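Local coordinates for protein ditrans,polycis-undecaprenyl-diphosphate synthase ((2E,6E)-farnesyl-diphosphate specific) (Acinetobacter baumannii, PDB 6ACS) that probably condenses eight isopentenyl diphosphates onto farnesyl diphosphate to make undecaprenyl diphosphate, the lipid carrier precursor for bacterial cell wall synthesis, at residues G103-S106 and R107-S110; I143-A146 and A147-V150; A151-S155 and R156-D160. All coordinates share one frame; numbering follows the deposited sequence. Where two conformers were deposited one is given.

Contact 1: residues G103-S106 and R107-S110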
loop_
_atom_site.group_PDB
_atom_site.type_symbol
_atom_site.label_atom_id
_atom_site.label_comp_id
_atom_site.label_asym_id
_atom_site.label_seq_id
_atom_site.Cartn_x
_atom_site.Cartn_y
_atom_site.Cartn_z
ATOM N N GLY B 103 -6.272 -7.005 14.113
ATOM C CA GLY B 103 -5.277 -6.357 14.936
ATOM C C GLY B 103 -4.729 -7.291 15.990
ATOM O O GLY B 103 -5.134 -8.446 16.122
ATOM N N ASP B 104 -3.775 -6.765 16.744
ATOM C CA ASP B 104 -3.089 -7.502 17.792
ATOM C C ASP B 104 -4.009 -7.615 18.992
ATOM O O ASP B 104 -4.481 -6.599 19.514
ATOM C CB ASP B 104 -1.801 -6.764 18.137
ATOM C CG ASP B 104 -0.900 -7.520 19.100
ATOM O OD1 ASP B 104 -1.260 -8.592 19.640
ATOM O OD2 ASP B 104 0.215 -7.000 19.306
ATOM N N ARG B 105 -4.282 -8.838 19.425
ATOM C CA ARG B 105 -5.133 -9.011 20.592
ATOM C C ARG B 105 -4.334 -9.331 21.837
ATOM O O ARG B 105 -4.906 -9.340 22.932
ATOM C CB ARG B 105 -6.175 -10.115 20.345
ATOM C CG ARG B 105 -7.080 -9.831 19.147
ATOM C CD ARG B 105 -8.243 -10.816 19.031
ATOM N NE ARG B 105 -8.987 -10.602 17.785
ATOM C CZ ARG B 105 -10.078 -11.281 17.431
ATOM N NH1 ARG B 105 -10.566 -12.225 18.231
ATOM N NH2 ARG B 105 -10.687 -11.012 16.285
ATOM N N SER B 106 -3.023 -9.534 21.701
ATOM C CA SER B 106 -2.242 -10.068 22.811
ATOM C C SER B 106 -2.131 -9.095 23.978
ATOM O O SER B 106 -1.892 -9.534 25.108
ATOM C CB SER B 106 -0.853 -10.486 22.324
ATOM O OG SER B 106 -0.082 -9.368 21.918
ATOM N N ARG B 107 -2.299 -7.796 23.749
ATOM C CA ARG B 107 -2.207 -6.819 24.825
ATOM C C ARG B 107 -3.538 -6.143 25.140
ATOM O O ARG B 107 -3.558 -5.143 25.864
ATOM C CB ARG B 107 -1.118 -5.789 24.518
ATOM C CG ARG B 107 0.277 -6.419 24.442
ATOM C CD ARG B 107 1.388 -5.388 24.317
ATOM N NE ARG B 107 1.143 -4.427 23.246
ATOM C CZ ARG B 107 1.485 -4.620 21.975
ATOM N NH1 ARG B 107 2.096 -5.740 21.611
ATOM N NH2 ARG B 107 1.221 -3.688 21.068
ATOM N N LEU B 108 -4.658 -6.676 24.633
ATOM C CA LEU B 108 -5.951 -6.084 24.938
ATOM C C LEU B 108 -6.489 -6.618 26.264
ATOM O O LEU B 108 -6.170 -7.744 26.661
ATOM C CB LEU B 108 -6.952 -6.394 23.838
ATOM C CG LEU B 108 -6.659 -5.837 22.456
ATOM C CD1 LEU B 108 -7.797 -6.219 21.523
ATOM C CD2 LEU B 108 -6.512 -4.326 22.549
ATOM N N PRO B 109 -7.325 -5.844 26.959
ATOM C CA PRO B 109 -7.961 -6.375 28.171
ATOM C C PRO B 109 -8.742 -7.637 27.840
ATOM O O PRO B 109 -9.379 -7.739 26.788
ATOM C CB PRO B 109 -8.894 -5.240 28.618
ATOM C CG PRO B 109 -8.397 -4.009 27.922
ATOM C CD PRO B 109 -7.781 -4.478 26.635
ATOM N N SER B 110 -8.692 -8.602 28.759
ATOM C CA SER B 110 -9.332 -9.891 28.510
ATOM C C SER B 110 -10.832 -9.743 28.283
ATOM O O SER B 110 -11.414 -10.502 27.499
ATOM C CB SER B 110 -9.040 -10.855 29.661
ATOM O OG SER B 110 -9.409 -10.292 30.906
HETATM O O HOH W 1 1.060 -4.355 17.940
HETATM O O HOH W 2 -2.838 -5.807 21.514
#

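Contact 2: residues I143-A146 and A147-V150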
loop_
_atom_site.group_PDB
_atom_site.type_symbol
_atom_site.label_atom_id
_atom_site.label_comp_id
_atom_site.label_asym_id
_atom_site.label_seq_id
_atom_site.Cartn_x
_atom_site.Cartn_y
_atom_site.Cartn_z
ATOM N N ILE B 143 1.479 -7.673 8.343
ATOM C CA ILE B 143 2.418 -8.347 7.459
ATOM C C ILE B 143 3.470 -9.115 8.257
ATOM O O ILE B 143 3.782 -10.273 7.944
ATOM C CB ILE B 143 3.039 -7.303 6.517
ATOM C CG1 ILE B 143 2.009 -6.913 5.443
ATOM C CG2 ILE B 143 4.347 -7.806 5.895
ATOM C CD1 ILE B 143 2.302 -5.580 4.761
ATOM N N ALA B 144 4.036 -8.493 9.299
ATOM C CA ALA B 144 5.060 -9.193 10.076
ATOM C C ALA B 144 4.457 -10.345 10.877
ATOM O O ALA B 144 5.120 -11.358 11.100
ATOM C CB ALA B 144 5.820 -8.208 10.988
ATOM N N ASN B 145 3.196 -10.215 11.295
ATOM C CA ASN B 145 2.495 -11.304 11.972
ATOM C C ASN B 145 2.288 -12.489 11.031
ATOM O O ASN B 145 2.469 -13.653 11.430
ATOM C CB ASN B 145 1.155 -10.778 12.492
ATOM C CG ASN B 145 0.368 -11.827 13.250
ATOM O OD1 ASN B 145 -0.676 -12.305 12.796
ATOM N ND2 ASN B 145 0.856 -12.182 14.410
ATOM N N ALA B 146 1.917 -12.206 9.777
ATOM C CA ALA B 146 1.851 -13.261 8.767
ATOM C C ALA B 146 3.221 -13.932 8.591
ATOM O O ALA B 146 3.330 -15.167 8.522
ATOM C CB ALA B 146 1.356 -12.674 7.436
ATOM N N ALA B 147 4.280 -13.123 8.517
ATOM C CA ALA B 147 5.628 -13.680 8.351
ATOM C C ALA B 147 6.020 -14.554 9.535
ATOM O O ALA B 147 6.667 -15.603 9.367
ATOM C CB ALA B 147 6.640 -12.546 8.160
ATOM N N LYS B 148 5.626 -14.138 10.740
ATOM C CA LYS B 148 5.896 -14.920 11.940
ATOM C C LYS B 148 5.189 -16.263 11.878
ATOM O O LYS B 148 5.774 -17.293 12.203
ATOM C CB LYS B 148 5.457 -14.145 13.185
ATOM C CG LYS B 148 5.595 -14.945 14.473
ATOM C CD LYS B 148 5.286 -14.083 15.721
ATOM C CE LYS B 148 3.804 -13.852 15.911
ATOM N NZ LYS B 148 3.537 -13.381 17.304
ATOM N N GLN B 149 3.912 -16.266 11.483
ATOM C CA GLN B 149 3.182 -17.526 11.418
ATOM C C GLN B 149 3.793 -18.477 10.396
ATOM O O GLN B 149 3.914 -19.690 10.645
ATOM C CB GLN B 149 1.724 -17.259 11.066
ATOM C CG GLN B 149 0.945 -16.529 12.123
ATOM C CD GLN B 149 -0.468 -16.287 11.648
ATOM O OE1 GLN B 149 -1.174 -17.231 11.307
ATOM N NE2 GLN B 149 -0.867 -15.024 11.562
ATOM N N VAL B 150 4.171 -17.948 9.234
ATOM C CA VAL B 150 4.819 -18.772 8.212
ATOM C C VAL B 150 6.137 -19.337 8.732
ATOM O O VAL B 150 6.432 -20.535 8.582
ATOM C CB VAL B 150 5.039 -17.941 6.938
ATOM C CG1 VAL B 150 5.933 -18.686 5.976
ATOM C CG2 VAL B 150 3.693 -17.660 6.290
HETATM O O HOH W 3 2.785 -10.818 15.867
#

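Contact 3: residues A151-S155 and R156-D160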
loop_
_atom_site.group_PDB
_atom_site.type_symbol
_atom_site.label_atom_id
_atom_site.label_comp_id
_atom_site.label_asym_id
_atom_site.label_seq_id
_atom_site.Cartn_x
_atom_site.Cartn_y
_atom_site.Cartn_z
ATOM N N ALA B 151 6.947 -18.485 9.363
ATOM C CA ALA B 151 8.229 -18.944 9.899
ATOM C C ALA B 151 8.046 -19.943 11.037
ATOM O O ALA B 151 8.861 -20.856 11.197
ATOM C CB ALA B 151 9.038 -17.751 10.382
ATOM N N GLN B 152 7.020 -19.774 11.865
ATOM C CA GLN B 152 6.752 -20.778 12.892
ATOM C C GLN B 152 6.437 -22.120 12.256
ATOM O O GLN B 152 6.889 -23.165 12.736
ATOM C CB GLN B 152 5.604 -20.328 13.799
ATOM C CG GLN B 152 6.015 -19.203 14.737
ATOM C CD GLN B 152 4.833 -18.575 15.449
ATOM O OE1 GLN B 152 3.730 -18.499 14.902
ATOM N NE2 GLN B 152 5.057 -18.125 16.680
ATOM N N ALA B 153 5.664 -22.115 11.166
ATOM C CA ALA B 153 5.422 -23.373 10.463
ATOM C C ALA B 153 6.719 -23.961 9.903
ATOM O O ALA B 153 6.925 -25.179 9.945
ATOM C CB ALA B 153 4.381 -23.165 9.361
ATOM N N VAL B 154 7.595 -23.117 9.353
ATOM C CA VAL B 154 8.898 -23.599 8.880
ATOM C C VAL B 154 9.702 -24.201 10.036
ATOM O O VAL B 154 10.343 -25.256 9.894
ATOM C CB VAL B 154 9.661 -22.455 8.193
ATOM C CG1 VAL B 154 11.147 -22.827 7.912
ATOM C CG2 VAL B 154 8.932 -22.015 6.893
ATOM N N SER B 155 9.680 -23.538 11.192
ATOM C CA SER B 155 10.420 -24.009 12.363
ATOM C C SER B 155 9.927 -25.373 12.810
ATOM O O SER B 155 10.716 -26.194 13.301
ATOM C CB SER B 155 10.290 -22.996 13.504
ATOM O OG SER B 155 11.206 -23.264 14.556
ATOM N N ARG B 156 8.636 -25.642 12.636
ATOM C CA ARG B 156 8.074 -26.940 12.982
ATOM C C ARG B 156 8.318 -27.995 11.911
ATOM O O ARG B 156 7.910 -29.149 12.101
ATOM C CB ARG B 156 6.563 -26.813 13.247
ATOM C CG ARG B 156 6.191 -25.895 14.413
ATOM C CD ARG B 156 4.692 -25.960 14.786
ATOM N NE ARG B 156 3.808 -25.533 13.698
ATOM C CZ ARG B 156 3.353 -24.288 13.534
ATOM N NH1 ARG B 156 3.687 -23.329 14.394
ATOM N NH2 ARG B 156 2.565 -23.999 12.507
ATOM N N GLY B 157 8.969 -27.643 10.808
ATOM C CA GLY B 157 9.162 -28.566 9.708
ATOM C C GLY B 157 7.938 -28.789 8.847
ATOM O O GLY B 157 7.906 -29.752 8.075
ATOM N N GLU B 158 6.926 -27.929 8.947
ATOM C CA GLU B 158 5.700 -28.128 8.175
ATOM C C GLU B 158 5.781 -27.528 6.776
ATOM O O GLU B 158 5.024 -27.942 5.885
ATOM C CB GLU B 158 4.509 -27.525 8.923
ATOM C CG GLU B 158 4.268 -28.165 10.285
ATOM C CD GLU B 158 3.286 -27.386 11.135
ATOM O OE1 GLU B 158 2.796 -26.331 10.670
ATOM O OE2 GLU B 158 3.007 -27.830 12.270
ATOM N N ILE B 159 6.669 -26.559 6.575
ATOM C CA ILE B 159 6.821 -25.837 5.318
ATOM C C ILE B 159 8.309 -25.682 5.060
ATOM O O ILE B 159 9.086 -25.428 5.989
ATOM C CB ILE B 159 6.127 -24.458 5.383
ATOM C CG1 ILE B 159 4.619 -24.626 5.553
ATOM C CG2 ILE B 159 6.424 -23.622 4.136
ATOM C CD1 ILE B 159 3.866 -23.291 5.562
ATOM N N ASP B 160 8.704 -25.866 3.808
ATOM C CA ASP B 160 10.049 -25.535 3.360
ATOM C C ASP B 160 10.082 -24.052 3.000
ATOM O O ASP B 160 9.231 -23.573 2.243
ATOM C CB ASP B 160 10.432 -26.418 2.172
ATOM C CG ASP B 160 11.880 -26.252 1.733
ATOM O OD1 ASP B 160 12.470 -25.163 1.901
ATOM O OD2 ASP B 160 12.441 -27.254 1.228
HETATM O O HOH W 4 2.070 -20.682 14.764
HETATM O O HOH W 5 11.005 -26.581 7.400
#

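Contact 1: residues G103-S106 and R107-S110
Asp104 and Arg107 meet across a type I beta turn, Arg105 to Leu108, in the surface loop that leads from strand 97-102, an outermost strand of the parallel sheet, into helix 110-123. The turn is closed by the backbone bond from Leu108 N to Arg105 O (3.2 Å), while an Asx turn that begins one residue earlier overlaps its first half. There Asp104 OD1 takes two donors from Ser106: the backbone N at 2.9 Å, from above the carboxylate plane, and the hydroxyl OG at 2.7 Å, on the syn side and closer to that plane. With CG anti to its own backbone N (chi1 -173°), Asp104 holds its carboxylate where OD1 meets both Ser106 donors, and these two bonds fix its rotation.

The other oxygen, OD2, is left to face Arg107. That arginine bends at chi3 (-51°), which brings its guanidinium back beside Asp104, with the two planar groups almost perpendicular. Asp104 OD2 lies 3.2 Å from Arg107 NH1 but well out of the guanidinium plane, a salt bridge of charges alone to which no N-H is directed. A water supplies the directional link, donating to Asp104 OD2 and accepting from Arg107 NH2.

Leu108 sets CG 3.7 Å from Asp104 O and also packs on Val113 and Met116 of helix 110-123, whose N-cap position is held by Pro109. Arg105 points elsewhere, its NH2 pairing with Glu120 of the same helix and bonding Phe101 O, so the turn is tied to both the strand and the helix it joins. A second water spans the backbone, donating to Asp104 O at 2.7 Å and accepting from Arg107 N at 3.0 Å.

Contact 2: residues I143-A146 and A147-V150
Asn145 touches both Lys148 and Gln149, the residues three and four places further along helix 139-155, and its amide divides its two ends between them. OD1 accepts from Gln149 NE2 at 3.0 Å, but the bond is bent (131° at the hydrogen) and the donor stands above the Asn145 carbonyl plane; the two amide planes are oblique to each other. At the other end, in one of the two conformers of Lys148, ND2 lies 3.7 Å from Lys148 CE, and a water accepts from both Asn145 ND2 (2.8 Å) and Lys148 NZ (3.0 Å), a bridge that holds for that conformer only.

Asn145 carries CG anti to its backbone N (chi1 -178°), which puts the amide beside the next turn, where it meets both partners. In the same conformer Lys148 bends at chi3 (76°), swinging its end back to the Asn145 amide. Gln149, extended beyond CG, lies alongside the preceding turn, its CG 3.3 Å from Asn145 O.

Beneath these side chains the helix runs as a regular ladder, Ala147 N bonding Ile143 O and Val150 N bonding Ala146 O; Asn145 O receives Gln149 N at 3.0 Å, so Asn145 and Gln149 are linked through backbone and side chain alike.

The buried residues here are alanines with Ile143 and Val150. Ala146 and Ala147 pack on Phe169 of helix 166-170, and Val150 fits against Ile164 and Tyr172. In the dimer interface, Ile143, Asn165 and Phe169 of the second subunit meet Ile143, Ala144 and Ala147, so helix 139-155 packs on helix 166-170 of its own chain and on the partner chain.

Contact 3: residues A151-S155 and R156-D160
Arg156 folds back over the last turn of helix 139-155. Its CG is anti to the carbonyl carbon (chi1 -62°), and a further bend at chi3 (-62°) lays the guanidinium against Gln152 and Ala153. One face of the group lies over Gln152 O and Ala153 CA, both offset toward its rim; NH1 approaches Gln152 CB at 3.6 Å. A water, donating to Gln152 OE1 and accepting from Arg156 NH1, ties the two side-chain ends together, while Gln152 NE2 bonds Asp162 OD1 of the second subunit.

Glu158 fixes the rotation of the guanidinium from its edge. With chi2 at 168° its chain runs extended beyond CG, and Arg156 grips its carboxylate side-on, one nitrogen to each oxygen: NE reaches OE2 at 2.8 Å and NH2 reaches OE1 at 3.0 Å. Both oxygens lie near the guanidinium plane, yet the nitrogens meet them from above the carboxylate plane.

This salt bridge flanks Gly157 of the Schellman motif that ends the helix. Gly157 takes positive phi, and two bonds return to the last turn: Glu158 N to Ala153 O at 2.9 Å, and Gly157 N to Val154 O, where the donor stands above the carbonyl plane. Arg156 N still makes the helical bond to Gln152 O.

Beyond the glycine the chain passes across the end of the helix, and Ile159 provides the apolar contact. Its CG1 branch, anti to the carbonyl carbon, carries CD1 to 3.8 Å from Ala153 CB. Val154 crosses Ile159 at about a right angle, with Val154 CG2 4.0 Å from Ile159 CB. Ile159 N is buried without a partner, whereas Ile159 O receives a CA-H...O contact from Val154 CA (3.4 Å) and a water that also donates to Val154 O.

In the fold
The three contacts follow one another along the chain. Contact 1 lies between strand 97-102, at one edge of the parallel sheet, and helix 110-123; strand 129-134 then intervenes before helix 139-155, which carries contact 2 in its middle turns and contact 3 at its C-terminal end. Contacts 2 and 3 adjoin in sequence, their centres about 12 Å apart, and both touch the second subunit, so residues spaced along this helix, from Ile143 to Ser155, meet the partner chain of the homodimer. Contact 1 touches no other chain of the assembly: its centre is about 17 Å from that of contact 2 and about 25 Å from that of contact 3.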